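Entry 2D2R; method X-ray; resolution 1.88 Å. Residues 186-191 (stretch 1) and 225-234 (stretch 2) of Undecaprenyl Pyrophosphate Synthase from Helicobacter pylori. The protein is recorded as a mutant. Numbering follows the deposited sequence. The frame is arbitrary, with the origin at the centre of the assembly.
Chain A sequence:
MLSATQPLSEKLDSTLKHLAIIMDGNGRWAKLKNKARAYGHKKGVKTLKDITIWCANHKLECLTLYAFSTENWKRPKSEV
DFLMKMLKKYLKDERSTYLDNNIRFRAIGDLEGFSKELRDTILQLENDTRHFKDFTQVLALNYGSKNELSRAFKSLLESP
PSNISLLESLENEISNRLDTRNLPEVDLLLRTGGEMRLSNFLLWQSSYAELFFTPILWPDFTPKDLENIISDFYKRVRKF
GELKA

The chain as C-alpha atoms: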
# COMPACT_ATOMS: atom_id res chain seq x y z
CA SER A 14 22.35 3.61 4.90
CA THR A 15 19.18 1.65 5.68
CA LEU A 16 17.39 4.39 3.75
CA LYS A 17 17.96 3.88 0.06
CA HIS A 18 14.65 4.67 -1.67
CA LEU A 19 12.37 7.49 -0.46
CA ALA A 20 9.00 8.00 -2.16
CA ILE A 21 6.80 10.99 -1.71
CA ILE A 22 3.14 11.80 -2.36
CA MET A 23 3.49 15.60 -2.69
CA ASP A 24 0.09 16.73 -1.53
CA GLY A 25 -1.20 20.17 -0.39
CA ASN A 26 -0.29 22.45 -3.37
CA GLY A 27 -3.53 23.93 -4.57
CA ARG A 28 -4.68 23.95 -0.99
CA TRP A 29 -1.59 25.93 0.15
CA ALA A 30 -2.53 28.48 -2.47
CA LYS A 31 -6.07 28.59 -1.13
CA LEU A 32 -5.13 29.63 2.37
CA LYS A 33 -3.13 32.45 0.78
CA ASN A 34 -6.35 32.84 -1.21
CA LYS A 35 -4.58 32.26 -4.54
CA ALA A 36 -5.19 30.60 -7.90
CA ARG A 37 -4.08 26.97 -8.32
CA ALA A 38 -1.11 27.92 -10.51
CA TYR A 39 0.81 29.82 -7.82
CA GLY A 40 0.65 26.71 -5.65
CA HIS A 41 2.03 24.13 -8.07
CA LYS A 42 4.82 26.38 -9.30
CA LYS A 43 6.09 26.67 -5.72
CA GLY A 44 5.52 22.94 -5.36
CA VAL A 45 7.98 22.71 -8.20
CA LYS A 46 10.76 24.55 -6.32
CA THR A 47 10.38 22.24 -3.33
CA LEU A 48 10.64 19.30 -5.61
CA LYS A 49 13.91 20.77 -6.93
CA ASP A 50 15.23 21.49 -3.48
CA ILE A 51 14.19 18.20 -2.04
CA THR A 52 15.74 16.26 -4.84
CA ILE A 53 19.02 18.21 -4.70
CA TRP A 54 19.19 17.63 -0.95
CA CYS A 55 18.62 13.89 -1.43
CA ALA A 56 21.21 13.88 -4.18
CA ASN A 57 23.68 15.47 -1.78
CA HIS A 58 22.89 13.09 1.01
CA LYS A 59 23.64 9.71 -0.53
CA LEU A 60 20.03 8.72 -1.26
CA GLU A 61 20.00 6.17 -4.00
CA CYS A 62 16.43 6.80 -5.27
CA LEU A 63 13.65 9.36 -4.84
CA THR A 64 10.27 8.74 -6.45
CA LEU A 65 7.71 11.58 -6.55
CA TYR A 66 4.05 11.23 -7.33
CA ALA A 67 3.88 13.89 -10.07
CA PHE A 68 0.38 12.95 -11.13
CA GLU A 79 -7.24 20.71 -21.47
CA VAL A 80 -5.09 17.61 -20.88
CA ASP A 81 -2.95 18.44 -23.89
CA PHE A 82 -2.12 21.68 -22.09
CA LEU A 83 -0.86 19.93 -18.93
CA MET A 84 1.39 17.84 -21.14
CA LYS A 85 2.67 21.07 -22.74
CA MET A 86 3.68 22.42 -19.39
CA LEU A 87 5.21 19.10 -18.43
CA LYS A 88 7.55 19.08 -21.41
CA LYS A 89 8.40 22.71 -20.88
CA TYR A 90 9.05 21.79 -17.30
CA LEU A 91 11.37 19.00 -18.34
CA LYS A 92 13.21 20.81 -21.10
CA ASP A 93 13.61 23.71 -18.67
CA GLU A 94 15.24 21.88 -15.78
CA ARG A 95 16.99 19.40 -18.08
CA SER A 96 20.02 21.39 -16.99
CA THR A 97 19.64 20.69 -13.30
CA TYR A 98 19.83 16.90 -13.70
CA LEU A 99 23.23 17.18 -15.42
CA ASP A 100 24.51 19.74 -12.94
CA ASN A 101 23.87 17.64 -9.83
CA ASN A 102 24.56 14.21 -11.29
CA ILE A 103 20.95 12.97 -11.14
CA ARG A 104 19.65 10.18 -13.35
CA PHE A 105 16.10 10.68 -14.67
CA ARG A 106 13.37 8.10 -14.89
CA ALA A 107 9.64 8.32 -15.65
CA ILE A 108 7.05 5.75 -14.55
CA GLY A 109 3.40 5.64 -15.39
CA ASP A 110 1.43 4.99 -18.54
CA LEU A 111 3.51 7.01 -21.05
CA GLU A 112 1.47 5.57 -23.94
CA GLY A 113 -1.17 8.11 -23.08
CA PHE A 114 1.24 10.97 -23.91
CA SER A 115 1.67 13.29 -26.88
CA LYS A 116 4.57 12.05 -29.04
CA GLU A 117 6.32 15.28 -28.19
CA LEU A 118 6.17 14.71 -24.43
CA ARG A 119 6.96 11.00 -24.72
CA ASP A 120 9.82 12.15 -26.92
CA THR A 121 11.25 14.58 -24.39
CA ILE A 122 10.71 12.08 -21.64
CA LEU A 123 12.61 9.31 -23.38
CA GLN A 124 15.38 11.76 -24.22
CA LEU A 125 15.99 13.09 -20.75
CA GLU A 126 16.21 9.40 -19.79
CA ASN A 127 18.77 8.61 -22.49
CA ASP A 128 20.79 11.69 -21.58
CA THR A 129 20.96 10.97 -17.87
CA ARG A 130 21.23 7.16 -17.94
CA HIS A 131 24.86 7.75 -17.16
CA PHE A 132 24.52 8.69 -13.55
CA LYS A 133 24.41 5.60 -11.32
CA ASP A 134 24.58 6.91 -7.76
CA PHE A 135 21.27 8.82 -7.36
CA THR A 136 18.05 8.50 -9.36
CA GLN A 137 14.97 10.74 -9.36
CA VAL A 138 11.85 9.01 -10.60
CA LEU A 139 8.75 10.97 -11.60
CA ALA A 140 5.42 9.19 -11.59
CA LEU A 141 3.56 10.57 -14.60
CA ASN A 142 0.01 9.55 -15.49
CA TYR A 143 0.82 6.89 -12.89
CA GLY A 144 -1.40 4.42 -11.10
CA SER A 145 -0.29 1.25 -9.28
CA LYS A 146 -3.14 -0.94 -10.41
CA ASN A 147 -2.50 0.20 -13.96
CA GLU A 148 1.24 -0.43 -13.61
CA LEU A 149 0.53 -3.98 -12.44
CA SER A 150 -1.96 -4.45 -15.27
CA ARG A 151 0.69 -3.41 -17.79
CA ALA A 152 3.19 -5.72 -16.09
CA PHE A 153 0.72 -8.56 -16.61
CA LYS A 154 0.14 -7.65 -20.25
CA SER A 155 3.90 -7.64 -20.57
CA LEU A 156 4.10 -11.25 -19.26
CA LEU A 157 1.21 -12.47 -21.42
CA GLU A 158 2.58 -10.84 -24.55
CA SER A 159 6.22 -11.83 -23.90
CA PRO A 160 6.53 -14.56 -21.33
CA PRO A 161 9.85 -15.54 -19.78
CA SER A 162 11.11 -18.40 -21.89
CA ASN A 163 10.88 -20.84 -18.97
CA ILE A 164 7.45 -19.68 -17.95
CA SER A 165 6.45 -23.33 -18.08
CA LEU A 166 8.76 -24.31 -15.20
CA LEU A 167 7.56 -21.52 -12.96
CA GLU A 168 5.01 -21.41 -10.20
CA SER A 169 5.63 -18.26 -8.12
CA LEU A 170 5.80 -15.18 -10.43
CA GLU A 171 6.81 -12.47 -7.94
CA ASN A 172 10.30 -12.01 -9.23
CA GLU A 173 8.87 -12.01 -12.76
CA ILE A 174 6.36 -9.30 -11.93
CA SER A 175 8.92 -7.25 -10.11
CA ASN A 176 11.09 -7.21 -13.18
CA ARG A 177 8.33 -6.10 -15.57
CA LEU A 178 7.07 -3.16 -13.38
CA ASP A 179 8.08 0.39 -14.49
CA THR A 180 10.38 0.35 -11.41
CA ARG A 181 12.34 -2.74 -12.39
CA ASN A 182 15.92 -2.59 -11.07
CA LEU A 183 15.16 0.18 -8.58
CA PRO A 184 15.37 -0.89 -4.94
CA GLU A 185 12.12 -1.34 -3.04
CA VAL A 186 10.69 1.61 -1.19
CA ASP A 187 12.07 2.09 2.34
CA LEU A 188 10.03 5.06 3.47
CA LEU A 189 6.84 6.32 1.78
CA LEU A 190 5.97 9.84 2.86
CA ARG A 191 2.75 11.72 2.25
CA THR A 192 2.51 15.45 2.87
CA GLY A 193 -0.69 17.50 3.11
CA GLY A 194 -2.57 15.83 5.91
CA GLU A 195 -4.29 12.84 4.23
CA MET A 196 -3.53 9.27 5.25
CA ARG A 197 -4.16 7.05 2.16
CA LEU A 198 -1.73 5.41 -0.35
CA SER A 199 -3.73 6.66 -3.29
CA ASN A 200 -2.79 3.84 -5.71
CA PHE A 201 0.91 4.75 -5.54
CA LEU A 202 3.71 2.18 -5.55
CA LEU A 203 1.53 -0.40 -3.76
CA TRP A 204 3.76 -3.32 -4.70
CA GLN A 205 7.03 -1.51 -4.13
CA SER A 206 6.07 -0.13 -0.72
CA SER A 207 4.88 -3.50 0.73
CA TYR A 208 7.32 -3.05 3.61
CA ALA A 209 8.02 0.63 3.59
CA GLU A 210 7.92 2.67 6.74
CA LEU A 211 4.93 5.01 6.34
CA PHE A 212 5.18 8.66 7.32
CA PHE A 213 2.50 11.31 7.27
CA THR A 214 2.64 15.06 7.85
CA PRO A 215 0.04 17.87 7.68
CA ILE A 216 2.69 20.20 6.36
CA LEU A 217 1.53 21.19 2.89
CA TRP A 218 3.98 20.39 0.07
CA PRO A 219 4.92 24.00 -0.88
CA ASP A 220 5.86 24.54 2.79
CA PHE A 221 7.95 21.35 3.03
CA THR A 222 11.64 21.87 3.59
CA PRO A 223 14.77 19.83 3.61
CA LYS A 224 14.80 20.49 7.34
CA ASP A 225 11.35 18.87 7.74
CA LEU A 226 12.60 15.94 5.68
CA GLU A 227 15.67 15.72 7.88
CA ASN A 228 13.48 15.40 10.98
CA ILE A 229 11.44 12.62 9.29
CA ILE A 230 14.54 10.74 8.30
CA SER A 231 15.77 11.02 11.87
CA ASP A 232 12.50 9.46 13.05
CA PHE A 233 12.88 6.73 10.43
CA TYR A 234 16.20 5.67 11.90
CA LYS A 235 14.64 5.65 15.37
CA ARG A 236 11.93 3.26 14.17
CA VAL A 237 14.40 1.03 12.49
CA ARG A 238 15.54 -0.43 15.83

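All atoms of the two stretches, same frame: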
# COMPACT_ATOMS: atom_id res chain seq x y z
N VAL A 186 10.85 0.40 -1.97
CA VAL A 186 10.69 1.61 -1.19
C VAL A 186 10.96 1.39 0.30
O VAL A 186 10.40 0.45 0.89
CB VAL A 186 9.28 2.17 -1.36
CG1 VAL A 186 9.11 3.35 -0.41
CG2 VAL A 186 9.06 2.57 -2.79
N ASP A 187 11.80 2.23 0.91
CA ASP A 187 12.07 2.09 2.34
C ASP A 187 11.19 2.96 3.22
O ASP A 187 10.87 2.59 4.36
CB ASP A 187 13.51 2.45 2.69
CG ASP A 187 14.50 1.53 2.04
OD1 ASP A 187 14.50 0.33 2.35
OD2 ASP A 187 15.28 2.02 1.18
N LEU A 188 10.81 4.12 2.71
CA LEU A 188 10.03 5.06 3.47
C LEU A 188 9.14 5.76 2.47
O LEU A 188 9.62 6.29 1.48
CB LEU A 188 11.01 6.03 4.21
CG LEU A 188 10.80 7.51 4.56
CD1 LEU A 188 9.38 7.86 4.88
CD2 LEU A 188 11.74 7.97 5.65
N LEU A 189 7.83 5.68 2.67
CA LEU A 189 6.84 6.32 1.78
C LEU A 189 6.23 7.45 2.60
O LEU A 189 5.64 7.24 3.66
CB LEU A 189 5.74 5.32 1.36
CG LEU A 189 4.58 5.96 0.60
CD1 LEU A 189 5.12 6.61 -0.70
CD2 LEU A 189 3.56 4.93 0.24
N LEU A 190 6.46 8.67 2.14
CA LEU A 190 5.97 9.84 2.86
C LEU A 190 4.86 10.52 2.14
O LEU A 190 4.91 10.62 0.92
CB LEU A 190 7.10 10.87 2.99
CG LEU A 190 6.74 12.28 3.43
CD1 LEU A 190 6.39 12.22 4.93
CD2 LEU A 190 8.03 13.23 3.18
N ARG A 191 3.85 10.96 2.88
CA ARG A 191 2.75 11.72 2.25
C ARG A 191 2.56 13.03 3.01
O ARG A 191 2.33 13.05 4.23
CB ARG A 191 1.42 10.94 2.22
CG ARG A 191 0.27 11.77 1.68
CD ARG A 191 -0.92 10.98 1.21
NE ARG A 191 -1.92 11.86 0.63
CZ ARG A 191 -2.88 11.46 -0.18
NH1 ARG A 191 -2.98 10.14 -0.46
NH2 ARG A 191 -3.68 12.36 -0.78
N ASP A 225 12.47 19.74 7.38
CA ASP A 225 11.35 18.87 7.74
C ASP A 225 11.69 17.44 7.34
O ASP A 225 11.43 16.50 8.10
CB ASP A 225 10.10 19.27 6.99
CG ASP A 225 9.65 20.68 7.26
OD1 ASP A 225 9.69 21.06 8.44
OD2 ASP A 225 9.23 21.38 6.31
N LEU A 226 12.25 17.26 6.15
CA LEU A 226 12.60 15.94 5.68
C LEU A 226 13.71 15.36 6.52
O LEU A 226 13.78 14.17 6.73
CB LEU A 226 12.98 15.96 4.19
CG LEU A 226 13.11 14.64 3.40
CD1 LEU A 226 14.49 14.07 3.50
CD2 LEU A 226 12.10 13.62 3.92
N GLU A 227 14.58 16.22 7.04
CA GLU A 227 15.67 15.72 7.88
C GLU A 227 15.12 15.15 9.20
O GLU A 227 15.61 14.15 9.73
CB GLU A 227 16.68 16.88 8.13
CG GLU A 227 17.89 16.53 8.94
CD GLU A 227 18.98 17.63 8.89
OE1 GLU A 227 20.03 17.42 9.55
OE2 GLU A 227 18.80 18.67 8.21
N ASN A 228 14.11 15.82 9.74
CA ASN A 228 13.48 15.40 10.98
C ASN A 228 12.79 14.02 10.79
O ASN A 228 12.88 13.16 11.66
CB ASN A 228 12.44 16.43 11.39
CG ASN A 228 13.06 17.78 11.68
OD1 ASN A 228 13.72 17.95 12.70
ND2 ASN A 228 12.86 18.75 10.77
N ILE A 229 12.12 13.86 9.65
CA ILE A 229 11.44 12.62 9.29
C ILE A 229 12.46 11.50 9.15
O ILE A 229 12.29 10.38 9.72
CB ILE A 229 10.65 12.79 7.95
CG1 ILE A 229 9.30 13.49 8.21
CG2 ILE A 229 10.41 11.42 7.26
CD1 ILE A 229 8.81 14.25 7.02
N ILE A 230 13.55 11.79 8.45
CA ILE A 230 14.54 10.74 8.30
C ILE A 230 15.12 10.34 9.67
O ILE A 230 15.40 9.16 9.94
CB ILE A 230 15.65 11.17 7.34
CG1 ILE A 230 15.09 11.20 5.91
CG2 ILE A 230 16.87 10.30 7.53
CD1 ILE A 230 16.12 11.54 4.80
N SER A 231 15.25 11.32 10.55
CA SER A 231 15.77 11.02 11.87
C SER A 231 14.80 10.05 12.57
O SER A 231 15.21 9.07 13.21
CB SER A 231 15.91 12.31 12.69
OG SER A 231 16.24 12.00 14.04
N ASP A 232 13.50 10.34 12.46
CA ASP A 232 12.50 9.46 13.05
C ASP A 232 12.59 8.06 12.45
O ASP A 232 12.53 7.05 13.18
CB ASP A 232 11.11 10.05 12.86
CG ASP A 232 10.83 11.16 13.84
OD1 ASP A 232 11.49 11.15 14.90
OD2 ASP A 232 9.96 12.02 13.58
N PHE A 233 12.75 8.00 11.13
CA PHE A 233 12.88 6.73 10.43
C PHE A 233 13.95 5.90 11.13
O PHE A 233 13.70 4.80 11.58
CB PHE A 233 13.26 7.01 8.97
CG PHE A 233 13.64 5.78 8.16
CD1 PHE A 233 12.66 4.88 7.68
CD2 PHE A 233 14.98 5.50 7.86
CE1 PHE A 233 13.01 3.77 6.93
CE2 PHE A 233 15.32 4.36 7.09
CZ PHE A 233 14.34 3.50 6.63
N TYR A 234 15.16 6.45 11.27
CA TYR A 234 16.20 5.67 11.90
C TYR A 234 15.81 5.20 13.31
O TYR A 234 16.15 4.10 13.73
CB TYR A 234 17.47 6.50 11.92
CG TYR A 234 18.01 6.67 10.51
CD1 TYR A 234 18.24 7.93 9.97
CD2 TYR A 234 18.28 5.54 9.73
CE1 TYR A 234 18.74 8.07 8.66
CE2 TYR A 234 18.77 5.66 8.43
CZ TYR A 234 19.01 6.94 7.91
OH TYR A 234 19.59 7.08 6.66

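The contact between the strand formed by residues 188–191 and the helix that runs through residues 225–234 is a small, mostly apolar one. Leu-188 and Phe-233 cover the most surface, followed equally by Leu-190 and Ile-229. The two elements run in roughly opposed directions, at 139° between their N-to-C axes, which approach to 10.9 Å. Side chains from both elements meet in the space between the axes. The opposed direction also sets the pairing: Leu-188, at the start of the strand, lies nearest Phe-233 near the end of the helical stretch, while Leu-190 lies nearest Ile-229, one helical turn earlier.

Leu-188 covers the most surface. Its CA-to-CB bond points toward the helix, and its branched end reaches two helix residues at once. The methyl CD2 of Leu-188 lies 3.8 Å from CB of Phe-233 and 4.0 Å from CG2 of Ile-229, so one methyl group touches residues four apart in sequence. Such residues stand on the same side of a helix, and here the backbone hydrogen bond from N of Phe-233 to O of Ile-229, 2.8 Å long, ties them together. The leucine takes an unusual conformation, with chi1 at 147° and chi2 at 34°, both between the usual wells. A buried leucine suits this position because it offers a branched, wholly apolar end to a surface that presents only hydrocarbon to it.

Phe-233 completes this end of the contact. Its side chain, with chi1 in the t well, also sets out toward the strand, and its ring extends past Leu-188 to the residue before it. There CE1 of Phe-233 comes within 3.5 Å of the backbone oxygen O of Asp-187, while its CZ lies 4.2 Å from CB of Asp-187. Both Leu-188 CD2 and Asp-187 O approach the ring obliquely. The long reach of the aromatic side chain lets it touch both a leucine methyl and a carbonyl oxygen. The carboxylate of Asp-187 plays a different part: its OD2 is hydrogen-bonded elsewhere in the structure.

Two residues farther along the strand, Leu-190 repeats the pattern. Alternation along an extended chain brings its side chain back toward the helix, whereas the side chains of Leu-189 and Arg-191 are out of reach of it. With chi1 t and chi2 p, Leu-190 places CD1 3.8 Å from CD1 of Ile-229 and CD2 4.2 Å from CD2 of Leu-226. Ile-229 therefore meets both strand leucines, using CG2 for Leu-188 and CD1 for Leu-190; its beta branching suits a place where it meets two neighbours. Leu-226 leaves its backbone sideways, yet its end comes nearer the strand and meets Leu-190.

No hydrogen bond crosses between the stretches. Within the helical stretch, the amides from Ile-229 to Tyr-234 bond to the carbonyl four residues earlier. The contact is mainly apolar packing, with the Asp-187 carbonyl against the Phe-233 ring as the exception, and 288 Å² is buried over both sides.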